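Local coordinates for LP1413 - SCCmec type IV-encoded DNA binding protein (Staphylococcus aureus, PDB 6BTC), which binds single-stranded DNA and is encoded by a staphylococcal cassette chromosome element, at residues A54-I57 with G62-F65; K10-I15 with G50-Y55; F20-P23 with T27-Y30. All blocks are in the same frame, centred on the assembly; numbering follows the deposited sequence.

Contact 1: residues A54-I57 with G62-F65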
ATOM      1  N   ALA A  54      -2.622  -3.949  -3.492  1.00 29.83           N
ATOM      2  CA  ALA A  54      -1.741  -4.887  -4.163  1.00 32.60           C
ATOM      3  C   ALA A  54      -1.854  -4.795  -5.681  1.00 41.64           C
ATOM      4  O   ALA A  54      -0.880  -5.077  -6.387  1.00 42.49           O
ATOM      5  CB  ALA A  54      -2.057  -6.303  -3.694  1.00 32.30           C
ATOM      6  N   TYR A  55      -3.020  -4.397  -6.201  1.00 39.61           N
ATOM      7  CA  TYR A  55      -3.214  -4.325  -7.643  1.00 37.27           C
ATOM      8  C   TYR A  55      -2.930  -2.933  -8.184  1.00 39.53           C
ATOM      9  O   TYR A  55      -2.451  -2.795  -9.319  1.00 37.95           O
ATOM     10  CB  TYR A  55      -4.637  -4.799  -8.001  1.00 40.40           C
ATOM     11  CG  TYR A  55      -4.724  -6.323  -8.022  1.00 38.67           C
ATOM     12  CD1 TYR A  55      -4.804  -7.051  -6.846  1.00 40.41           C
ATOM     13  CD2 TYR A  55      -4.665  -7.028  -9.217  1.00 41.17           C
ATOM     14  CE1 TYR A  55      -4.839  -8.433  -6.856  1.00 39.05           C
ATOM     15  CE2 TYR A  55      -4.700  -8.418  -9.238  1.00 36.91           C
ATOM     16  CZ  TYR A  55      -4.784  -9.114  -8.056  1.00 41.69           C
ATOM     17  OH  TYR A  55      -4.824 -10.496  -8.062  1.00 44.82           O
ATOM     18  N   TRP A  56      -3.176  -1.900  -7.382  1.00 30.88           N
ATOM     19  CA  TRP A  56      -2.726  -0.560  -7.736  1.00 35.46           C
ATOM     20  C   TRP A  56      -1.225  -0.542  -7.973  1.00 38.24           C
ATOM     21  O   TRP A  56      -0.737   0.020  -8.960  1.00 34.65           O
ATOM     22  CB  TRP A  56      -3.084   0.404  -6.614  1.00 34.88           C
ATOM     23  CG  TRP A  56      -2.468   1.737  -6.746  1.00 31.10           C
ATOM     24  CD1 TRP A  56      -2.855   2.738  -7.580  1.00 35.86           C
ATOM     25  CD2 TRP A  56      -1.345   2.236  -6.010  1.00 30.75           C
ATOM     26  NE1 TRP A  56      -2.046   3.834  -7.414  1.00 35.32           N
ATOM     27  CE2 TRP A  56      -1.111   3.550  -6.451  1.00 31.48           C
ATOM     28  CE3 TRP A  56      -0.520   1.700  -5.018  1.00 31.28           C
ATOM     29  CZ2 TRP A  56      -0.088   4.339  -5.930  1.00 30.68           C
ATOM     30  CZ3 TRP A  56       0.488   2.485  -4.505  1.00 29.19           C
ATOM     31  CH2 TRP A  56       0.700   3.783  -4.963  1.00 30.72           C
ATOM     32  N   ILE A  57      -0.480  -1.168  -7.070  1.00 34.22           N
ATOM     33  CA  ILE A  57       0.968  -1.057  -7.075  1.00 38.35           C
ATOM     34  C   ILE A  57       1.551  -1.923  -8.179  1.00 40.62           C
ATOM     35  O   ILE A  57       2.582  -1.583  -8.766  1.00 39.22           O
ATOM     36  CB  ILE A  57       1.495  -1.433  -5.674  1.00 36.41           C
ATOM     37  CG1 ILE A  57       2.887  -0.852  -5.416  1.00 41.06           C
ATOM     38  CG2 ILE A  57       1.484  -2.931  -5.475  1.00 37.57           C
ATOM     39  CD1 ILE A  57       3.310  -0.933  -3.940  1.00 36.93           C
ATOM     40  N   GLY A  62       4.809   3.412 -13.745  1.00 40.53           N
ATOM     41  CA  GLY A  62       5.556   4.569 -13.317  1.00 44.06           C
ATOM     42  C   GLY A  62       5.564   4.812 -11.828  1.00 31.39           C
ATOM     43  O   GLY A  62       6.006   5.882 -11.403  1.00 38.60           O
ATOM     44  N   LEU A  63       5.085   3.871 -11.029  1.00 32.25           N
ATOM     45  CA  LEU A  63       5.132   4.042  -9.583  1.00 32.66           C
ATOM     46  C   LEU A  63       6.521   3.692  -9.055  1.00 28.74           C
ATOM     47  O   LEU A  63       7.174   2.785  -9.567  1.00 28.78           O
ATOM     48  CB  LEU A  63       4.101   3.155  -8.891  1.00 27.63           C
ATOM     49  CG  LEU A  63       2.621   3.461  -9.139  1.00 32.00           C
ATOM     50  CD1 LEU A  63       1.777   2.513  -8.306  1.00 35.07           C
ATOM     51  CD2 LEU A  63       2.293   4.896  -8.812  1.00 31.12           C
ATOM     52  N   PRO A  64       6.981   4.376  -8.017  1.00 30.53           N
ATOM     53  CA  PRO A  64       8.336   4.140  -7.502  1.00 25.56           C
ATOM     54  C   PRO A  64       8.392   2.975  -6.518  1.00 26.14           C
ATOM     55  O   PRO A  64       8.863   3.116  -5.386  1.00 26.50           O
ATOM     56  CB  PRO A  64       8.660   5.473  -6.827  1.00 27.27           C
ATOM     57  CG  PRO A  64       7.352   5.926  -6.290  1.00 30.81           C
ATOM     58  CD  PRO A  64       6.314   5.479  -7.298  1.00 28.22           C
ATOM     59  N   PHE A  65       7.922   1.813  -6.963  1.00 23.53           N
ATOM     60  CA  PHE A  65       7.877   0.620  -6.131  1.00 22.61           C
ATOM     61  C   PHE A  65       8.170  -0.593  -6.994  1.00 21.81           C
ATOM     62  O   PHE A  65       7.897  -0.595  -8.188  1.00 29.16           O
ATOM     63  CB  PHE A  65       6.507   0.406  -5.459  1.00 25.33           C
ATOM     64  CG  PHE A  65       5.982   1.606  -4.722  1.00 19.91           C
ATOM     65  CD1 PHE A  65       6.447   1.923  -3.467  1.00 24.33           C
ATOM     66  CD2 PHE A  65       4.988   2.385  -5.271  1.00 29.66           C
ATOM     67  CE1 PHE A  65       5.943   3.026  -2.770  1.00 26.15           C
ATOM     68  CE2 PHE A  65       4.479   3.483  -4.586  1.00 30.34           C
ATOM     69  CZ  PHE A  65       4.964   3.800  -3.328  1.00 27.99           C
TER
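Leu63 lays one branch of its fork, CD1, on a face of the Trp56 indole, where the long helix 43-59 of this winged-helix fold is followed by the loop into strand 65-71. The methyl stands almost straight above the six-membered ring, 3.5 Å from Leu63 CD1 to the ring centroid and 13° off the normal, a close CH-pi contact. The second branch of Leu63 adds a touch, with Leu63 CD2 3.8 Å from Trp56 CZ2. A branched aliphatic suits this place because one methyl can use the broad indole face while the other lies just beyond its rim at CZ2. Phe65 meets the same indole differently, as an oblique aromatic pair: the ring planes are inclined by 58°, and the nearest approach is Trp56 CH2 to Phe65 CE2 at 3.8 Å. With CG anti to its backbone N (chi1 169°), Trp56 carries its ring forward to both partners and also touches Tyr12 and Ile16 of helix 6-21. Ile57, one residue on, stretches CG1 and CD1 in an extended chain to the buried Phe65. Its slim terminal methyl comes in roughly at right angles to the phenylalanine side chain and sits off-centre, 4.2 Å from Ile57 CD1 to the ring centroid. Between Leu63 and Phe65, Pro64 is the centre of an inverse gamma turn, closed by a weak bond from Phe65 N to Leu63 O of 2.9 Å. On either side of this turn Leu63 and Phe65 both point their CB toward the helix; Ile57 CD1 ends 3.8 Å from Phe65 CG.

Contact 2: residues K10-I15 with G50-Y55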
ATOM      1  N   LYS A  10     -10.911   5.983   2.992  1.00 45.97           N
ATOM      2  CA  LYS A  10     -10.036   6.705   3.912  1.00 42.45           C
ATOM      3  C   LYS A  10      -8.777   5.902   4.202  1.00 34.45           C
ATOM      4  O   LYS A  10      -7.667   6.438   4.161  1.00 33.24           O
ATOM      5  CB  LYS A  10     -10.776   7.031   5.213  1.00 46.14           C
ATOM      6  CG  LYS A  10     -11.765   8.188   5.102  1.00 48.07           C
ATOM      7  CD  LYS A  10     -12.423   8.499   6.446  1.00 68.68           C
ATOM      8  CE  LYS A  10     -13.503   9.569   6.320  1.00 66.21           C
ATOM      9  NZ  LYS A  10     -14.201   9.825   7.613  1.00109.49           N
ATOM     10  N   LEU A  11      -8.933   4.618   4.519  1.00 27.40           N
ATOM     11  CA  LEU A  11      -7.771   3.776   4.751  1.00 32.67           C
ATOM     12  C   LEU A  11      -6.898   3.676   3.498  1.00 39.06           C
ATOM     13  O   LEU A  11      -5.666   3.735   3.591  1.00 32.68           O
ATOM     14  CB  LEU A  11      -8.217   2.389   5.214  1.00 33.10           C
ATOM     15  CG  LEU A  11      -7.110   1.334   5.304  1.00 33.25           C
ATOM     16  CD1 LEU A  11      -6.020   1.777   6.263  1.00 34.34           C
ATOM     17  CD2 LEU A  11      -7.647  -0.003   5.738  1.00 30.82           C
ATOM     18  N   TYR A  12      -7.517   3.533   2.318  1.00 36.49           N
ATOM     19  CA  TYR A  12      -6.753   3.429   1.077  1.00 33.42           C
ATOM     20  C   TYR A  12      -5.968   4.710   0.802  1.00 33.37           C
ATOM     21  O   TYR A  12      -4.773   4.662   0.488  1.00 30.15           O
ATOM     22  CB  TYR A  12      -7.690   3.105  -0.091  1.00 35.05           C
ATOM     23  CG  TYR A  12      -7.045   3.243  -1.460  1.00 31.04           C
ATOM     24  CD1 TYR A  12      -6.372   2.180  -2.050  1.00 33.66           C
ATOM     25  CD2 TYR A  12      -7.113   4.441  -2.153  1.00 36.53           C
ATOM     26  CE1 TYR A  12      -5.784   2.312  -3.302  1.00 32.80           C
ATOM     27  CE2 TYR A  12      -6.528   4.589  -3.398  1.00 38.73           C
ATOM     28  CZ  TYR A  12      -5.865   3.525  -3.969  1.00 37.82           C
ATOM     29  OH  TYR A  12      -5.284   3.697  -5.215  1.00 42.73           O
ATOM     30  N   ASN A  13      -6.626   5.868   0.889  1.00 28.66           N
ATOM     31  CA  ASN A  13      -5.909   7.127   0.709  1.00 33.20           C
ATOM     32  C   ASN A  13      -4.695   7.203   1.631  1.00 35.69           C
ATOM     33  O   ASN A  13      -3.649   7.742   1.252  1.00 34.03           O
ATOM     34  CB  ASN A  13      -6.829   8.320   0.965  1.00 36.37           C
ATOM     35  CG  ASN A  13      -8.019   8.374   0.012  1.00 44.39           C
ATOM     36  OD1 ASN A  13      -7.958   7.903  -1.121  1.00 34.71           O
ATOM     37  ND2 ASN A  13      -9.114   8.969   0.481  1.00 48.38           N
ATOM     38  N   PHE A  14      -4.815   6.660   2.846  1.00 31.81           N
ATOM     39  CA  PHE A  14      -3.704   6.702   3.791  1.00 34.55           C
ATOM     40  C   PHE A  14      -2.593   5.758   3.362  1.00 27.30           C
ATOM     41  O   PHE A  14      -1.412   6.118   3.396  1.00 28.31           O
ATOM     42  CB  PHE A  14      -4.175   6.333   5.206  1.00 28.15           C
ATOM     43  CG  PHE A  14      -3.040   6.021   6.153  1.00 25.58           C
ATOM     44  CD1 PHE A  14      -2.280   7.039   6.706  1.00 33.24           C
ATOM     45  CD2 PHE A  14      -2.722   4.718   6.469  1.00 28.66           C
ATOM     46  CE1 PHE A  14      -1.224   6.752   7.563  1.00 33.93           C
ATOM     47  CE2 PHE A  14      -1.663   4.426   7.328  1.00 33.72           C
ATOM     48  CZ  PHE A  14      -0.920   5.451   7.874  1.00 32.70           C
ATOM     49  N   ILE A  15      -2.952   4.524   3.011  1.00 25.52           N
ATOM     50  CA  ILE A  15      -1.954   3.538   2.620  1.00 29.94           C
ATOM     51  C   ILE A  15      -1.143   4.056   1.442  1.00 30.17           C
ATOM     52  O   ILE A  15       0.086   3.933   1.414  1.00 28.95           O
ATOM     53  CB  ILE A  15      -2.639   2.201   2.296  1.00 29.04           C
ATOM     54  CG1 ILE A  15      -3.294   1.613   3.545  1.00 33.33           C
ATOM     55  CG2 ILE A  15      -1.646   1.207   1.681  1.00 33.28           C
ATOM     56  CD1 ILE A  15      -2.334   1.048   4.572  1.00 29.71           C
ATOM     57  N   GLY A  50      -6.323  -3.933   1.248  1.00 34.19           N
ATOM     58  CA  GLY A  50      -5.109  -4.655   0.917  1.00 40.59           C
ATOM     59  C   GLY A  50      -5.074  -5.082  -0.533  1.00 43.09           C
ATOM     60  O   GLY A  50      -4.068  -4.910  -1.225  1.00 41.42           O
ATOM     61  N   ARG A  51      -6.187  -5.629  -1.022  1.00 47.30           N
ATOM     62  CA  ARG A  51      -6.216  -6.128  -2.390  1.00 41.54           C
ATOM     63  C   ARG A  51      -6.262  -4.982  -3.393  1.00 40.41           C
ATOM     64  O   ARG A  51      -5.581  -5.025  -4.423  1.00 41.92           O
ATOM     65  CB  ARG A  51      -7.397  -7.079  -2.575  1.00 56.71           C
ATOM     66  CG  ARG A  51      -7.195  -8.453  -1.909  1.00 65.81           C
ATOM     67  CD  ARG A  51      -8.346  -9.428  -2.204  1.00 86.69           C
ATOM     68  NE  ARG A  51      -9.451  -9.318  -1.247  1.00 83.80           N
ATOM     69  CZ  ARG A  51      -9.643 -10.123  -0.199  1.00 84.16           C
ATOM     70  NH1 ARG A  51      -8.810 -11.129   0.058  1.00 75.45           N
ATOM     71  NH2 ARG A  51     -10.681  -9.921   0.603  1.00 71.27           N
ATOM     72  N   ARG A  52      -7.030  -3.931  -3.109  1.00 35.86           N
ATOM     73  CA  ARG A  52      -7.001  -2.782  -4.004  1.00 36.03           C
ATOM     74  C   ARG A  52      -5.605  -2.163  -4.052  1.00 37.75           C
ATOM     75  O   ARG A  52      -5.214  -1.577  -5.071  1.00 32.60           O
ATOM     76  CB  ARG A  52      -8.039  -1.746  -3.576  1.00 35.80           C
ATOM     77  CG  ARG A  52      -8.088  -0.528  -4.493  1.00 29.27           C
ATOM     78  CD  ARG A  52      -8.964   0.580  -3.955  1.00 29.61           C
ATOM     79  NE  ARG A  52      -8.918   1.727  -4.848  1.00 33.09           N
ATOM     80  CZ  ARG A  52      -9.497   2.896  -4.606  1.00 38.30           C
ATOM     81  NH1 ARG A  52     -10.185   3.081  -3.484  1.00 38.51           N
ATOM     82  NH2 ARG A  52      -9.396   3.879  -5.494  1.00 35.26           N
ATOM     83  N   PHE A  53      -4.840  -2.292  -2.965  1.00 38.94           N
ATOM     84  CA  PHE A  53      -3.485  -1.755  -2.921  1.00 38.20           C
ATOM     85  C   PHE A  53      -2.526  -2.640  -3.699  1.00 32.11           C
ATOM     86  O   PHE A  53      -1.721  -2.144  -4.488  1.00 34.39           O
ATOM     87  CB  PHE A  53      -3.018  -1.625  -1.470  1.00 34.19           C
ATOM     88  CG  PHE A  53      -1.571  -1.257  -1.328  1.00 24.73           C
ATOM     89  CD1 PHE A  53      -1.139   0.032  -1.574  1.00 26.57           C
ATOM     90  CD2 PHE A  53      -0.648  -2.205  -0.929  1.00 33.38           C
ATOM     91  CE1 PHE A  53       0.188   0.368  -1.427  1.00 28.48           C
ATOM     92  CE2 PHE A  53       0.678  -1.878  -0.789  1.00 31.45           C
ATOM     93  CZ  PHE A  53       1.093  -0.588  -1.037  1.00 25.34           C
ATOM     94  N   ALA A  54      -2.622  -3.949  -3.492  1.00 29.83           N
ATOM     95  CA  ALA A  54      -1.741  -4.887  -4.163  1.00 32.60           C
ATOM     96  C   ALA A  54      -1.854  -4.795  -5.681  1.00 41.64           C
ATOM     97  O   ALA A  54      -0.880  -5.077  -6.387  1.00 42.49           O
ATOM     98  CB  ALA A  54      -2.057  -6.303  -3.694  1.00 32.30           C
ATOM     99  N   TYR A  55      -3.020  -4.397  -6.201  1.00 39.61           N
ATOM    100  CA  TYR A  55      -3.214  -4.325  -7.643  1.00 37.27           C
ATOM    101  C   TYR A  55      -2.930  -2.933  -8.184  1.00 39.53           C
ATOM    102  O   TYR A  55      -2.451  -2.795  -9.319  1.00 37.95           O
ATOM    103  CB  TYR A  55      -4.637  -4.799  -8.001  1.00 40.40           C
ATOM    104  CG  TYR A  55      -4.724  -6.323  -8.022  1.00 38.67           C
ATOM    105  CD1 TYR A  55      -4.804  -7.051  -6.846  1.00 40.41           C
ATOM    106  CD2 TYR A  55      -4.665  -7.028  -9.217  1.00 41.17           C
ATOM    107  CE1 TYR A  55      -4.839  -8.433  -6.856  1.00 39.05           C
ATOM    108  CE2 TYR A  55      -4.700  -8.418  -9.238  1.00 36.91           C
ATOM    109  CZ  TYR A  55      -4.784  -9.114  -8.056  1.00 41.69           C
ATOM    110  OH  TYR A  55      -4.824 -10.496  -8.062  1.00 44.82           O
TER
HETATM  111  O   HOH W   1      -7.198   2.715  -7.313  1.00 36.96           O
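Tyr12 and Phe53 mark the closest approach of the two helix segments, with 7.3 Å between the CA atom of Tyr12 and that of Phe53. This is the packing of helix 6-21 against helix 43-59, the first and third helices of the winged-helix fold. At the outer side of the interface the guanidinium of Arg52 lies flat on the Tyr12 ring, the planes within 2° of parallel and Arg52 CZ 3.6 Å from the ring centroid. Such a stack is a cation-pi contact: the planar cation spreads its charge over the electron-rich face, while its N-H groups still point outward round its own edge. CG anti to the backbone N (chi1 -179°) and an extended chain from CG to NE carry Arg52 across the ring, with CD over the same face, 4.0 Å from Arg52 CD to the Tyr12 centroid. Arginine suits this exposed place because its aliphatic part and its charged end can both use the same aromatic surface. Glu9 OE1 makes a long, weak ion pair with Arg52 NH1. Deeper in, Ile15 and Phe53 make the apolar part of the contact. The isoleucine branch CG2, anti to the backbone N, presses onto the phenylalanine face toward its rim, 3.5 Å from Ile15 CG2 to Phe53 CD1, and the two side chains meet at about a right angle. Ile15 also touches Tyr30 and Leu33 of helix 30-34. Water 1, in the guanidinium plane at its edge, accepts a hydrogen bond from Arg52 NH2 at 3.1 Å and is hydrogen-bonded to Tyr12 OH at 3.0 Å.

Contact 3: residues F20-P23 with T27-Y30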
ATOM      1  N   PHE A  20       4.194   6.196  -0.511  1.00 28.73           N
ATOM      2  CA  PHE A  20       5.063   7.162  -1.178  1.00 28.60           C
ATOM      3  C   PHE A  20       6.050   7.802  -0.211  1.00 33.60           C
ATOM      4  O   PHE A  20       7.143   8.202  -0.626  1.00 33.28           O
ATOM      5  CB  PHE A  20       4.241   8.259  -1.850  1.00 30.61           C
ATOM      6  CG  PHE A  20       3.711   7.893  -3.215  1.00 33.41           C
ATOM      7  CD1 PHE A  20       4.502   8.030  -4.346  1.00 29.86           C
ATOM      8  CD2 PHE A  20       2.408   7.445  -3.369  1.00 32.16           C
ATOM      9  CE1 PHE A  20       4.006   7.715  -5.608  1.00 29.99           C
ATOM     10  CE2 PHE A  20       1.908   7.126  -4.627  1.00 35.65           C
ATOM     11  CZ  PHE A  20       2.707   7.266  -5.745  1.00 33.83           C
ATOM     12  N   GLN A  21       5.687   7.919   1.067  1.00 30.35           N
ATOM     13  CA  GLN A  21       6.562   8.515   2.069  1.00 33.50           C
ATOM     14  C   GLN A  21       7.691   7.593   2.490  1.00 28.55           C
ATOM     15  O   GLN A  21       8.636   8.049   3.134  1.00 36.54           O
ATOM     16  CB  GLN A  21       5.763   8.906   3.314  1.00 28.87           C
ATOM     17  CG  GLN A  21       4.873  10.089   3.107  1.00 35.06           C
ATOM     18  CD  GLN A  21       4.107  10.475   4.365  1.00 46.19           C
ATOM     19  OE1 GLN A  21       4.514  10.155   5.487  1.00 41.22           O
ATOM     20  NE2 GLN A  21       2.988  11.161   4.179  1.00 47.49           N
ATOM     21  N   GLN A  22       7.609   6.320   2.170  1.00 31.48           N
ATOM     22  CA  GLN A  22       8.716   5.423   2.445  1.00 30.10           C
ATOM     23  C   GLN A  22      10.004   5.997   1.861  1.00 32.23           C
ATOM     24  O   GLN A  22       9.994   6.521   0.737  1.00 26.96           O
ATOM     25  CB  GLN A  22       8.440   4.043   1.849  1.00 31.32           C
ATOM     26  CG  GLN A  22       7.335   3.309   2.564  1.00 31.33           C
ATOM     27  CD  GLN A  22       7.701   2.983   4.002  1.00 38.91           C
ATOM     28  OE1 GLN A  22       8.709   2.307   4.269  1.00 33.49           O
ATOM     29  NE2 GLN A  22       6.897   3.476   4.937  1.00 34.56           N
ATOM     30  N   PRO A  23      11.119   5.939   2.591  1.00 30.45           N
ATOM     31  CA  PRO A  23      12.393   6.377   2.012  1.00 26.40           C
ATOM     32  C   PRO A  23      12.912   5.393   0.974  1.00 28.69           C
ATOM     33  O   PRO A  23      12.655   4.187   1.033  1.00 27.19           O
ATOM     34  CB  PRO A  23      13.331   6.455   3.225  1.00 33.09           C
ATOM     35  CG  PRO A  23      12.704   5.590   4.265  1.00 33.20           C
ATOM     36  CD  PRO A  23      11.227   5.667   4.037  1.00 25.66           C
ATOM     37  N   THR A  27      12.169  -1.446   2.468  1.00 24.76           N
ATOM     38  CA  THR A  27      11.201  -2.494   2.177  1.00 26.55           C
ATOM     39  C   THR A  27      10.025  -2.417   3.143  1.00 28.89           C
ATOM     40  O   THR A  27      10.159  -1.952   4.273  1.00 32.22           O
ATOM     41  CB  THR A  27      11.837  -3.885   2.257  1.00 26.67           C
ATOM     42  OG1 THR A  27      12.168  -4.210   3.614  1.00 31.07           O
ATOM     43  CG2 THR A  27      13.084  -3.958   1.400  1.00 28.91           C
ATOM     44  N   PHE A  28       8.859  -2.867   2.682  1.00 27.44           N
ATOM     45  CA  PHE A  28       7.654  -2.808   3.498  1.00 29.26           C
ATOM     46  C   PHE A  28       6.597  -3.752   2.935  1.00 33.52           C
ATOM     47  O   PHE A  28       6.627  -4.125   1.755  1.00 29.94           O
ATOM     48  CB  PHE A  28       7.104  -1.385   3.570  1.00 28.61           C
ATOM     49  CG  PHE A  28       6.663  -0.840   2.238  1.00 34.13           C
ATOM     50  CD1 PHE A  28       7.573  -0.230   1.395  1.00 29.30           C
ATOM     51  CD2 PHE A  28       5.343  -0.944   1.831  1.00 31.79           C
ATOM     52  CE1 PHE A  28       7.185   0.273   0.168  1.00 29.54           C
ATOM     53  CE2 PHE A  28       4.945  -0.449   0.603  1.00 35.05           C
ATOM     54  CZ  PHE A  28       5.865   0.160  -0.231  1.00 32.67           C
ATOM     55  N   THR A  29       5.670  -4.136   3.808  1.00 28.65           N
ATOM     56  CA  THR A  29       4.460  -4.869   3.454  1.00 32.14           C
ATOM     57  C   THR A  29       3.227  -4.009   3.698  1.00 32.67           C
ATOM     58  O   THR A  29       3.270  -2.969   4.369  1.00 31.55           O
ATOM     59  CB  THR A  29       4.312  -6.151   4.271  1.00 35.37           C
ATOM     60  OG1 THR A  29       3.973  -5.811   5.624  1.00 36.03           O
ATOM     61  CG2 THR A  29       5.580  -6.968   4.246  1.00 30.91           C
ATOM     62  N   TYR A  30       2.105  -4.471   3.149  1.00 33.01           N
ATOM     63  CA  TYR A  30       0.839  -3.785   3.376  1.00 33.15           C
ATOM     64  C   TYR A  30       0.501  -3.730   4.864  1.00 32.59           C
ATOM     65  O   TYR A  30       0.056  -2.692   5.369  1.00 32.55           O
ATOM     66  CB  TYR A  30      -0.282  -4.481   2.605  1.00 35.43           C
ATOM     67  CG  TYR A  30      -1.651  -4.006   3.016  1.00 29.42           C
ATOM     68  CD1 TYR A  30      -2.096  -2.748   2.649  1.00 31.55           C
ATOM     69  CD2 TYR A  30      -2.486  -4.803   3.789  1.00 31.92           C
ATOM     70  CE1 TYR A  30      -3.339  -2.296   3.020  1.00 29.83           C
ATOM     71  CE2 TYR A  30      -3.738  -4.361   4.170  1.00 33.36           C
ATOM     72  CZ  TYR A  30      -4.156  -3.107   3.783  1.00 33.47           C
ATOM     73  OH  TYR A  30      -5.390  -2.649   4.153  1.00 36.76           O
TER
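The first torsion of Gln22 (chi1 -70°) sets CG anti to the carbonyl carbon and over Phe28; a bend at chi2 then directs the amide, keeping its oxygen end near the CB side of the ring, with Gln22 OE1 4.0 Å from Phe28 CD1. Phe28, for its part, holds CG between its backbone N and carbonyl carbon (chi1 63°), and the ring is thereby presented to the glutamine. Gln22 CG sits over one face, 4.1 Å from the Phe28 centroid, with Phe28 CD1 its nearest atom at 3.7 Å. Glutamine fits this partly exposed position because its aliphatic portion can cover an aromatic face while the amide, inclined by 50° to the ring, stays available for polar partners; OE1 makes a weak hydrogen bond to Ser26. In the winged-helix topology this links the end of helix 6-21 to the short edge strand 27-28, whose Phe28 is joined to Tyr77 of the central strand by backbone hydrogen bonds. The buried phenylalanine suits its place by offering a flat face to the methylene while also touching Leu33 of helix 30-34. Lys79 NZ bonds the carbonyl oxygens of Phe20 and Gln22. Directly after Phe28, Thr29 occupies the N-cap of helix 30-34, its OG1 accepting from Glu32 N.

Overall arrangement
The three contacts lie around the apolar interior of this small domain. The centres of contacts 1 and 2 are about 11 Å apart; the two share helix 43-59 and meet where Trp56 CD1 packs 3.5 Å from Tyr12 OH. Contact 3 is nested within the chain loop closed by contact 2; Ile15 CD1 and Tyr30 CE1 join them at 3.8 Å. Aromatic rings connect contacts 1 and 3: Phe65 CD1 is 3.7 Å from Phe28 CZ, and Trp56 CH2 is 3.6 Å from Phe20 CE2. Contact 2 joins the two long helices to each other, contact 1 joins helix 43-59 to the start of strand 65-71, and contact 3 joins the end of helix 6-21 to strand 27-28.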